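PDB 3O53: protein LRIM1 from Anopheles gambiae, which probably regulates complement-like immunity in the mosquito as a heterodimeric complex with APL1C; this piece is its leucine-rich repeat domain. Local coordinates for residues 9-22 with 35-49. Residues are numbered along the deposited sequence; the frame is centred on the assembly and turned at random.
With NAG (2-acetamido-2-deoxy-beta-D-glucopyranose), chain C.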
ATOM      1  N   GLY A   9      -9.145  33.179  -1.698  1.00 64.47           N
ATOM      2  CA  GLY A   9      -8.065  33.441  -0.768  1.00 63.15           C
ATOM      3  C   GLY A   9      -6.733  33.095  -1.406  1.00 74.37           C
ATOM      4  O   GLY A   9      -6.373  33.662  -2.435  1.00 68.53           O
ATOM      5  N   ASN A  10      -6.007  32.154  -0.808  1.00 69.07           N
ATOM      6  CA  ASN A  10      -4.697  31.767  -1.318  1.00 64.10           C
ATOM      7  C   ASN A  10      -4.730  30.450  -2.090  1.00 64.97           C
ATOM      8  O   ASN A  10      -3.705  29.773  -2.233  1.00 55.73           O
ATOM      9  CB  ASN A  10      -3.678  31.684  -0.176  1.00 66.18           C
ATOM     10  CG  ASN A  10      -4.035  30.622   0.859  1.00 74.25           C
ATOM     11  OD1 ASN A  10      -4.934  29.805   0.654  1.00 66.42           O
ATOM     12  ND2 ASN A  10      -3.322  30.632   1.978  1.00 67.15           N
ATOM     13  N   ARG A  11      -5.901  30.088  -2.597  1.00 57.39           N
ATOM     14  CA  ARG A  11      -6.017  28.868  -3.381  1.00 58.33           C
ATOM     15  C   ARG A  11      -6.594  29.184  -4.751  1.00 61.16           C
ATOM     16  O   ARG A  11      -7.643  29.810  -4.870  1.00 56.47           O
ATOM     17  CB  ARG A  11      -6.846  27.808  -2.646  1.00 71.00           C
ATOM     18  CG  ARG A  11      -8.344  27.994  -2.711  1.00 94.58           C
ATOM     19  CD  ARG A  11      -9.060  26.874  -1.972  1.00108.70           C
ATOM     20  NE  ARG A  11      -8.631  26.769  -0.580  1.00114.78           N
ATOM     21  CZ  ARG A  11      -9.128  25.898   0.293  1.00127.96           C
ATOM     22  NH1 ARG A  11     -10.078  25.049  -0.078  1.00136.72           N
ATOM     23  NH2 ARG A  11      -8.676  25.875   1.540  1.00123.86           N
ATOM     24  N   TYR A  12      -5.870  28.761  -5.782  1.00 59.95           N
ATOM     25  CA  TYR A  12      -6.214  29.060  -7.164  1.00 53.12           C
ATOM     26  C   TYR A  12      -6.541  27.791  -7.938  1.00 56.69           C
ATOM     27  O   TYR A  12      -6.012  26.717  -7.646  1.00 55.10           O
ATOM     28  CB  TYR A  12      -5.043  29.747  -7.849  1.00 54.20           C
ATOM     29  CG  TYR A  12      -4.669  31.093  -7.279  1.00 60.68           C
ATOM     30  CD1 TYR A  12      -4.945  32.260  -7.981  1.00 67.49           C
ATOM     31  CD2 TYR A  12      -4.017  31.199  -6.059  1.00 59.06           C
ATOM     32  CE1 TYR A  12      -4.594  33.495  -7.480  1.00 68.79           C
ATOM     33  CE2 TYR A  12      -3.666  32.431  -5.546  1.00 70.50           C
ATOM     34  CZ  TYR A  12      -3.955  33.577  -6.264  1.00 71.75           C
ATOM     35  OH  TYR A  12      -3.608  34.810  -5.770  1.00 68.20           O
ATOM     36  N   LYS A  13      -7.391  27.932  -8.947  1.00 52.62           N
ATOM     37  CA  LYS A  13      -7.794  26.812  -9.781  1.00 52.96           C
ATOM     38  C   LYS A  13      -7.797  27.278 -11.227  1.00 60.18           C
ATOM     39  O   LYS A  13      -8.218  28.394 -11.521  1.00 57.60           O
ATOM     40  CB  LYS A  13      -9.177  26.311  -9.355  1.00 56.68           C
ATOM     41  CG  LYS A  13      -9.774  25.217 -10.228  1.00 60.92           C
ATOM     42  CD  LYS A  13     -10.846  24.447  -9.457  1.00 77.89           C
ATOM     43  CE  LYS A  13     -11.944  23.910 -10.361  1.00 82.24           C
ATOM     44  NZ  LYS A  13     -11.450  22.998 -11.423  1.00 71.96           N
ATOM     45  N   ILE A  14      -7.304  26.436 -12.127  1.00 59.31           N
ATOM     46  CA  ILE A  14      -7.224  26.801 -13.531  1.00 62.38           C
ATOM     47  C   ILE A  14      -7.944  25.758 -14.378  1.00 65.04           C
ATOM     48  O   ILE A  14      -7.725  24.561 -14.216  1.00 60.97           O
ATOM     49  CB  ILE A  14      -5.759  26.947 -13.991  1.00 58.74           C
ATOM     50  CG1 ILE A  14      -4.975  27.783 -12.972  1.00 56.79           C
ATOM     51  CG2 ILE A  14      -5.702  27.578 -15.367  1.00 51.49           C
ATOM     52  CD1 ILE A  14      -3.572  28.138 -13.401  1.00 48.58           C
ATOM     53  N   GLU A  15      -8.814  26.222 -15.270  1.00 59.82           N
ATOM     54  CA  GLU A  15      -9.590  25.330 -16.122  1.00 67.48           C
ATOM     55  C   GLU A  15      -9.458  25.730 -17.585  1.00 63.35           C
ATOM     56  O   GLU A  15      -9.078  26.857 -17.905  1.00 62.51           O
ATOM     57  CB  GLU A  15     -11.065  25.359 -15.723  1.00 80.84           C
ATOM     58  CG  GLU A  15     -11.323  25.093 -14.254  1.00 96.23           C
ATOM     59  CD  GLU A  15     -12.801  25.058 -13.923  1.00114.44           C
ATOM     60  OE1 GLU A  15     -13.170  25.449 -12.798  1.00125.27           O
ATOM     61  OE2 GLU A  15     -13.596  24.646 -14.794  1.00118.27           O
ATOM     62  N   LYS A  16      -9.779  24.798 -18.472  1.00 66.76           N
ATOM     63  CA  LYS A  16      -9.735  25.056 -19.902  1.00 71.35           C
ATOM     64  C   LYS A  16      -8.334  25.463 -20.347  1.00 69.45           C
ATOM     65  O   LYS A  16      -8.177  26.332 -21.205  1.00 68.00           O
ATOM     66  CB  LYS A  16     -10.755  26.137 -20.277  1.00 85.28           C
ATOM     67  CG  LYS A  16     -12.182  25.763 -19.900  1.00111.21           C
ATOM     68  CD  LYS A  16     -13.213  26.655 -20.567  1.00133.62           C
ATOM     69  CE  LYS A  16     -14.615  26.100 -20.363  1.00155.53           C
ATOM     70  NZ  LYS A  16     -15.669  26.989 -20.920  1.00173.83           N
ATOM     71  N   VAL A  17      -7.322  24.825 -19.757  1.00 70.53           N
ATOM     72  CA  VAL A  17      -5.937  25.021 -20.173  1.00 62.44           C
ATOM     73  C   VAL A  17      -5.474  23.845 -21.017  1.00 64.21           C
ATOM     74  O   VAL A  17      -6.106  22.791 -21.032  1.00 71.69           O
ATOM     75  CB  VAL A  17      -4.982  25.150 -18.974  1.00 61.30           C
ATOM     76  CG1 VAL A  17      -5.252  26.429 -18.215  1.00 69.09           C
ATOM     77  CG2 VAL A  17      -5.106  23.934 -18.056  1.00 57.92           C
ATOM     78  N   THR A  18      -4.357  24.031 -21.710  1.00 54.20           N
ATOM     79  CA  THR A  18      -3.809  23.007 -22.580  1.00 52.54           C
ATOM     80  C   THR A  18      -2.295  23.108 -22.516  1.00 56.41           C
ATOM     81  O   THR A  18      -1.760  24.053 -21.943  1.00 65.87           O
ATOM     82  CB  THR A  18      -4.245  23.218 -24.041  1.00 62.99           C
ATOM     83  OG1 THR A  18      -3.513  24.313 -24.603  1.00 63.69           O
ATOM     84  CG2 THR A  18      -5.730  23.522 -24.128  1.00 68.49           C
ATOM     85  N   ASP A  19      -1.602  22.147 -23.109  1.00 59.08           N
ATOM     86  CA  ASP A  19      -0.150  22.216 -23.186  1.00 63.97           C
ATOM     87  C   ASP A  19       0.286  23.533 -23.844  1.00 64.15           C
ATOM     88  O   ASP A  19       1.327  24.093 -23.504  1.00 60.64           O
ATOM     89  CB  ASP A  19       0.400  21.030 -23.981  1.00 57.42           C
ATOM     90  CG  ASP A  19       0.126  19.697 -23.307  1.00 65.14           C
ATOM     91  OD1 ASP A  19      -0.056  19.674 -22.069  1.00 62.15           O
ATOM     92  OD2 ASP A  19       0.105  18.668 -24.017  1.00 66.11           O
ATOM     93  N   SER A  20      -0.516  24.032 -24.778  1.00 77.99           N
ATOM     94  CA  SER A  20      -0.117  25.204 -25.555  1.00 85.51           C
ATOM     95  C   SER A  20      -0.385  26.517 -24.816  1.00 79.65           C
ATOM     96  O   SER A  20       0.260  27.531 -25.090  1.00 76.05           O
ATOM     97  CB  SER A  20      -0.811  25.210 -26.923  1.00 88.50           C
ATOM     98  OG  SER A  20      -2.216  25.346 -26.792  1.00 90.03           O
ATOM     99  N   SER A  21      -1.322  26.495 -23.872  1.00 66.56           N
ATOM    100  CA  SER A  21      -1.704  27.711 -23.158  1.00 64.22           C
ATOM    101  C   SER A  21      -1.342  27.671 -21.674  1.00 65.85           C
ATOM    102  O   SER A  21      -1.666  28.597 -20.930  1.00 72.34           O
ATOM    103  CB  SER A  21      -3.207  27.955 -23.301  1.00 66.50           C
ATOM    104  OG  SER A  21      -3.949  26.945 -22.642  1.00 69.74           O
ATOM    105  N   LEU A  22      -0.678  26.607 -21.240  1.00 67.28           N
ATOM    106  CA  LEU A  22      -0.330  26.468 -19.829  1.00 62.95           C
ATOM    107  C   LEU A  22       0.663  27.552 -19.440  1.00 69.85           C
ATOM    108  O   LEU A  22       0.496  28.225 -18.423  1.00 60.61           O
ATOM    109  CB  LEU A  22       0.267  25.087 -19.540  1.00 57.71           C
ATOM    110  CG  LEU A  22       0.707  24.860 -18.085  1.00 58.56           C
ATOM    111  CD1 LEU A  22      -0.478  24.980 -17.151  1.00 55.14           C
ATOM    112  CD2 LEU A  22       1.392  23.510 -17.899  1.00 58.16           C
ATOM    113  N   ASN A  35       1.023  34.765  -3.145  1.00 54.78           N
ATOM    114  CA  ASN A  35      -0.236  34.351  -2.554  1.00 52.77           C
ATOM    115  C   ASN A  35      -0.703  32.958  -2.978  1.00 48.50           C
ATOM    116  O   ASN A  35      -1.801  32.536  -2.609  1.00 47.49           O
ATOM    117  CB  ASN A  35      -1.325  35.351  -2.909  1.00 60.55           C
ATOM    118  CG  ASN A  35      -2.588  35.123  -2.120  1.00 63.93           C
ATOM    119  OD1 ASN A  35      -2.539  34.812  -0.931  1.00 68.04           O
ATOM    120  ND2 ASN A  35      -3.728  35.265  -2.775  1.00 65.44           N
ATOM    121  N   VAL A  36       0.114  32.250  -3.751  1.00 54.27           N
ATOM    122  CA  VAL A  36      -0.279  30.932  -4.253  1.00 58.54           C
ATOM    123  C   VAL A  36       0.152  29.824  -3.293  1.00 50.30           C
ATOM    124  O   VAL A  36       1.294  29.359  -3.326  1.00 39.40           O
ATOM    125  CB  VAL A  36       0.300  30.652  -5.656  1.00 59.50           C
ATOM    126  CG1 VAL A  36      -0.160  29.280  -6.166  1.00 54.25           C
ATOM    127  CG2 VAL A  36      -0.106  31.755  -6.624  1.00 55.43           C
ATOM    128  N   LYS A  37      -0.773  29.415  -2.434  1.00 49.87           N
ATOM    129  CA  LYS A  37      -0.526  28.325  -1.499  1.00 48.80           C
ATOM    130  C   LYS A  37      -1.039  27.001  -2.057  1.00 43.48           C
ATOM    131  O   LYS A  37      -0.459  25.950  -1.818  1.00 44.21           O
ATOM    132  CB  LYS A  37      -1.195  28.610  -0.152  1.00 51.97           C
ATOM    133  CG  LYS A  37      -1.282  27.378   0.747  1.00 63.11           C
ATOM    134  CD  LYS A  37      -1.869  27.691   2.113  1.00 71.19           C
ATOM    135  CE  LYS A  37      -0.905  28.491   2.976  1.00 69.43           C
ATOM    136  NZ  LYS A  37      -1.282  28.418   4.423  1.00 71.22           N
ATOM    137  N   GLU A  38      -2.135  27.039  -2.797  1.00 44.82           N
ATOM    138  CA  GLU A  38      -2.647  25.823  -3.407  1.00 48.96           C
ATOM    139  C   GLU A  38      -2.987  26.110  -4.858  1.00 49.66           C
ATOM    140  O   GLU A  38      -3.576  27.139  -5.165  1.00 46.05           O
ATOM    141  CB  GLU A  38      -3.879  25.311  -2.644  1.00 48.25           C
ATOM    142  CG  GLU A  38      -3.650  25.162  -1.141  1.00 46.00           C
ATOM    143  CD  GLU A  38      -4.755  24.378  -0.431  1.00 61.23           C
ATOM    144  OE1 GLU A  38      -5.603  23.766  -1.121  1.00 52.19           O
ATOM    145  OE2 GLU A  38      -4.769  24.371   0.822  1.00 55.58           O
ATOM    146  N   LEU A  39      -2.581  25.214  -5.751  1.00 45.03           N
ATOM    147  CA  LEU A  39      -2.919  25.326  -7.164  1.00 47.85           C
ATOM    148  C   LEU A  39      -3.613  24.052  -7.617  1.00 48.19           C
ATOM    149  O   LEU A  39      -3.101  22.951  -7.423  1.00 47.22           O
ATOM    150  CB  LEU A  39      -1.667  25.559  -8.013  1.00 43.16           C
ATOM    151  CG  LEU A  39      -1.922  25.659  -9.520  1.00 47.01           C
ATOM    152  CD1 LEU A  39      -2.913  26.776  -9.817  1.00 49.31           C
ATOM    153  CD2 LEU A  39      -0.619  25.876 -10.308  1.00 40.70           C
ATOM    154  N   ASP A  40      -4.773  24.214  -8.237  1.00 42.09           N
ATOM    155  CA  ASP A  40      -5.573  23.089  -8.691  1.00 52.71           C
ATOM    156  C   ASP A  40      -5.673  23.107 -10.213  1.00 54.68           C
ATOM    157  O   ASP A  40      -6.275  24.006 -10.794  1.00 50.81           O
ATOM    158  CB  ASP A  40      -6.966  23.160  -8.058  1.00 56.46           C
ATOM    159  CG  ASP A  40      -7.871  22.034  -8.507  1.00 62.12           C
ATOM    160  OD1 ASP A  40      -7.369  21.076  -9.130  1.00 59.63           O
ATOM    161  OD2 ASP A  40      -9.088  22.107  -8.234  1.00 59.21           O
ATOM    162  N   LEU A  41      -5.062  22.114 -10.854  1.00 44.59           N
ATOM    163  CA  LEU A  41      -5.068  22.010 -12.310  1.00 41.77           C
ATOM    164  C   LEU A  41      -5.833  20.783 -12.790  1.00 41.00           C
ATOM    165  O   LEU A  41      -5.672  20.351 -13.932  1.00 40.32           O
ATOM    166  CB  LEU A  41      -3.632  21.946 -12.842  1.00 43.47           C
ATOM    167  CG  LEU A  41      -2.714  23.087 -12.409  1.00 51.84           C
ATOM    168  CD1 LEU A  41      -1.346  22.943 -13.054  1.00 49.54           C
ATOM    169  CD2 LEU A  41      -3.328  24.432 -12.758  1.00 53.38           C
ATOM    170  N   SER A  42      -6.664  20.221 -11.921  1.00 43.81           N
ATOM    171  CA  SER A  42      -7.340  18.962 -12.222  1.00 53.23           C
ATOM    172  C   SER A  42      -8.324  19.085 -13.379  1.00 57.83           C
ATOM    173  O   SER A  42      -8.874  20.156 -13.628  1.00 61.05           O
ATOM    174  CB  SER A  42      -8.075  18.454 -10.979  1.00 59.61           C
ATOM    175  OG  SER A  42      -8.870  19.477 -10.409  1.00 61.92           O
ATOM    176  N   GLY A  43      -8.534  17.979 -14.087  1.00 55.07           N
ATOM    177  CA  GLY A  43      -9.578  17.901 -15.096  1.00 62.36           C
ATOM    178  C   GLY A  43      -9.162  18.329 -16.492  1.00 65.20           C
ATOM    179  O   GLY A  43      -9.913  18.159 -17.449  1.00 73.34           O
ATOM    180  N   ASN A  44      -7.964  18.882 -16.616  1.00 53.29           N
ATOM    181  CA  ASN A  44      -7.488  19.372 -17.903  1.00 49.05           C
ATOM    182  C   ASN A  44      -6.803  18.282 -18.716  1.00 61.25           C
ATOM    183  O   ASN A  44      -6.611  17.170 -18.229  1.00 66.51           O
ATOM    184  CB  ASN A  44      -6.550  20.543 -17.672  1.00 48.21           C
ATOM    185  CG  ASN A  44      -7.276  21.757 -17.142  1.00 60.59           C
ATOM    186  OD1 ASN A  44      -8.146  22.314 -17.811  1.00 62.42           O
ATOM    187  ND2 ASN A  44      -6.931  22.169 -15.930  1.00 58.47           N
ATOM    188  N   PRO A  45      -6.460  18.594 -19.974  1.00 66.06           N
ATOM    189  CA  PRO A  45      -5.742  17.675 -20.860  1.00 61.87           C
ATOM    190  C   PRO A  45      -4.232  17.887 -20.846  1.00 57.91           C
ATOM    191  O   PRO A  45      -3.574  17.612 -21.850  1.00 55.38           O
ATOM    192  CB  PRO A  45      -6.289  18.040 -22.238  1.00 68.11           C
ATOM    193  CG  PRO A  45      -6.618  19.498 -22.135  1.00 66.63           C
ATOM    194  CD  PRO A  45      -6.920  19.799 -20.688  1.00 72.40           C
ATOM    195  N   LEU A  46      -3.691  18.380 -19.737  1.00 50.90           N
ATOM    196  CA  LEU A  46      -2.255  18.601 -19.638  1.00 49.49           C
ATOM    197  C   LEU A  46      -1.498  17.281 -19.753  1.00 52.86           C
ATOM    198  O   LEU A  46      -1.815  16.313 -19.066  1.00 47.72           O
ATOM    199  CB  LEU A  46      -1.904  19.286 -18.322  1.00 49.85           C
ATOM    200  CG  LEU A  46      -2.509  20.674 -18.126  1.00 50.87           C
ATOM    201  CD1 LEU A  46      -2.183  21.212 -16.746  1.00 52.17           C
ATOM    202  CD2 LEU A  46      -2.013  21.623 -19.208  1.00 51.45           C
ATOM    203  N   SER A  47      -0.495  17.251 -20.624  1.00 42.31           N
ATOM    204  CA  SER A  47       0.280  16.043 -20.856  1.00 38.12           C
ATOM    205  C   SER A  47       1.640  16.141 -20.186  1.00 38.41           C
ATOM    206  O   SER A  47       2.381  15.163 -20.126  1.00 44.95           O
ATOM    207  CB  SER A  47       0.466  15.806 -22.354  1.00 45.92           C
ATOM    208  OG  SER A  47       1.390  16.735 -22.895  1.00 56.44           O
ATOM    209  N   GLN A  48       1.975  17.321 -19.684  1.00 45.27           N
ATOM    210  CA  GLN A  48       3.229  17.481 -18.966  1.00 50.80           C
ATOM    211  C   GLN A  48       3.287  18.801 -18.217  1.00 49.03           C
ATOM    212  O   GLN A  48       2.621  19.768 -18.570  1.00 55.27           O
ATOM    213  CB  GLN A  48       4.410  17.375 -19.932  1.00 63.90           C
ATOM    214  CG  GLN A  48       4.199  18.104 -21.244  1.00 84.72           C
ATOM    215  CD  GLN A  48       5.302  17.827 -22.245  1.00 97.07           C
ATOM    216  OE1 GLN A  48       6.460  18.184 -22.027  1.00106.45           O
ATOM    217  NE2 GLN A  48       4.945  17.189 -23.355  1.00 92.94           N
ATOM    218  N   ILE A  49       4.092  18.821 -17.167  1.00 43.69           N
ATOM    219  CA  ILE A  49       4.356  20.042 -16.432  1.00 52.30           C
ATOM    220  C   ILE A  49       5.745  19.918 -15.844  1.00 49.03           C
ATOM    221  O   ILE A  49       6.141  18.841 -15.413  1.00 49.18           O
ATOM    222  CB  ILE A  49       3.315  20.274 -15.318  1.00 50.85           C
ATOM    223  CG1 ILE A  49       3.533  21.638 -14.665  1.00 57.91           C
ATOM    224  CG2 ILE A  49       3.386  19.164 -14.283  1.00 44.48           C
ATOM    225  CD1 ILE A  49       2.301  22.183 -13.952  1.00 56.47           C
TER
HETATM  226  C1  NAG C   1      -7.874  17.200  -6.542  1.00 40.37           C
HETATM  227  C2  NAG C   1      -8.370  16.982  -5.123  1.00 40.52           C
HETATM  228  C3  NAG C   1      -9.436  15.898  -5.112  1.00 49.25           C
HETATM  229  C4  NAG C   1     -10.515  16.187  -6.146  1.00 54.83           C
HETATM  230  C5  NAG C   1      -9.905  16.450  -7.513  1.00 48.97           C
HETATM  231  C6  NAG C   1     -10.988  16.849  -8.507  1.00 51.25           C
HETATM  232  C7  NAG C   1      -6.816  17.207  -3.255  1.00 42.63           C
HETATM  233  C8  NAG C   1      -5.659  16.562  -2.562  1.00 34.65           C
HETATM  234  N2  NAG C   1      -7.271  16.535  -4.306  1.00 37.24           N
HETATM  235  O3  NAG C   1      -9.966  15.790  -3.816  1.00 42.04           O
HETATM  236  O4  NAG C   1     -11.350  15.067  -6.235  1.00 62.23           O
HETATM  237  O5  NAG C   1      -8.945  17.480  -7.416  1.00 46.80           O
HETATM  238  O6  NAG C   1     -11.577  18.059  -8.077  1.00 48.13           O
HETATM  239  O7  NAG C   1      -7.287  18.275  -2.858  1.00 48.28           O
HETATM  240  O   HOH W   1      -5.544  27.257   1.965  1.00 54.92           O
HETATM  241  O   HOH W   2      -4.446  28.739   4.163  1.00 58.74           O
HETATM  242  O   HOH W   3      -8.672  22.670 -12.036  1.00 44.90           O
HETATM  243  O   HOH W   4       1.440  21.200 -20.484  1.00 52.25           O
HETATM  244  O   HOH W   5      -3.109  19.815 -23.695  1.00 52.58           O
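The edge of the Tyr12 ring meets Asn35 O in its plane, and Val36 CG2 makes an off-centre CH-pi contact 4.2 Å from the ring centroid. Glu38 OE1 lies over one face of the Arg11 guanidinium, 4.3 Å above its plane and offset toward the rim, an attraction of charges without a hydrogen bond. This is the N-terminal end of a leucine-rich repeat solenoid. The amide of Asn35 stands 79° to the Tyr12 ring. Its ND2 donates to Tyr12 OH at 3.0 Å and also to Gly9 O, which holds the amide between the two. CG of Tyr12 lies anti to its carbonyl carbon (chi1 -64°), and the ring reaches back to Asn35 and Val36, with Leu29 of helix 22-30 also touching it.

Strand 11-15 pairs in parallel with strand 38-40, and strand 4-8 runs antiparallel on the other side of strand 11-15. Tyr12 N donates to Glu38 O, Asp40 N to Tyr12 O, and Ile14 N to Asp40 O. Asn10 O takes both Lys37 N and Glu38 N.

Tyr12 and Leu39 face the interior, where Ile14 CD1 packs on Leu39 CD1 at 3.9 Å and Ile14 CB on Leu41 CD2. On the other face, Lys13 runs beside Asp40, its CD 3.2 Å from Asp40 OD2. Asp40 OD1 accepts from Ser42 N, an Asx turn, and from Ser42 OG.

Past the strands, Asn44 joins the two segments as in the asparagine ladder of such repeats. Its ND2 donates to Ile14 O at 3.0 Å, with that oxygen in the amide plane, and to Leu41 O. Leu46 CD2 packs against Val17 and Leu22. Asp19 grips Ser47 twice: OD1 accepts Ser47 N on its syn lone pair, and Ser47 OG meets OD2 at 2.6 Å from above the carboxylate plane.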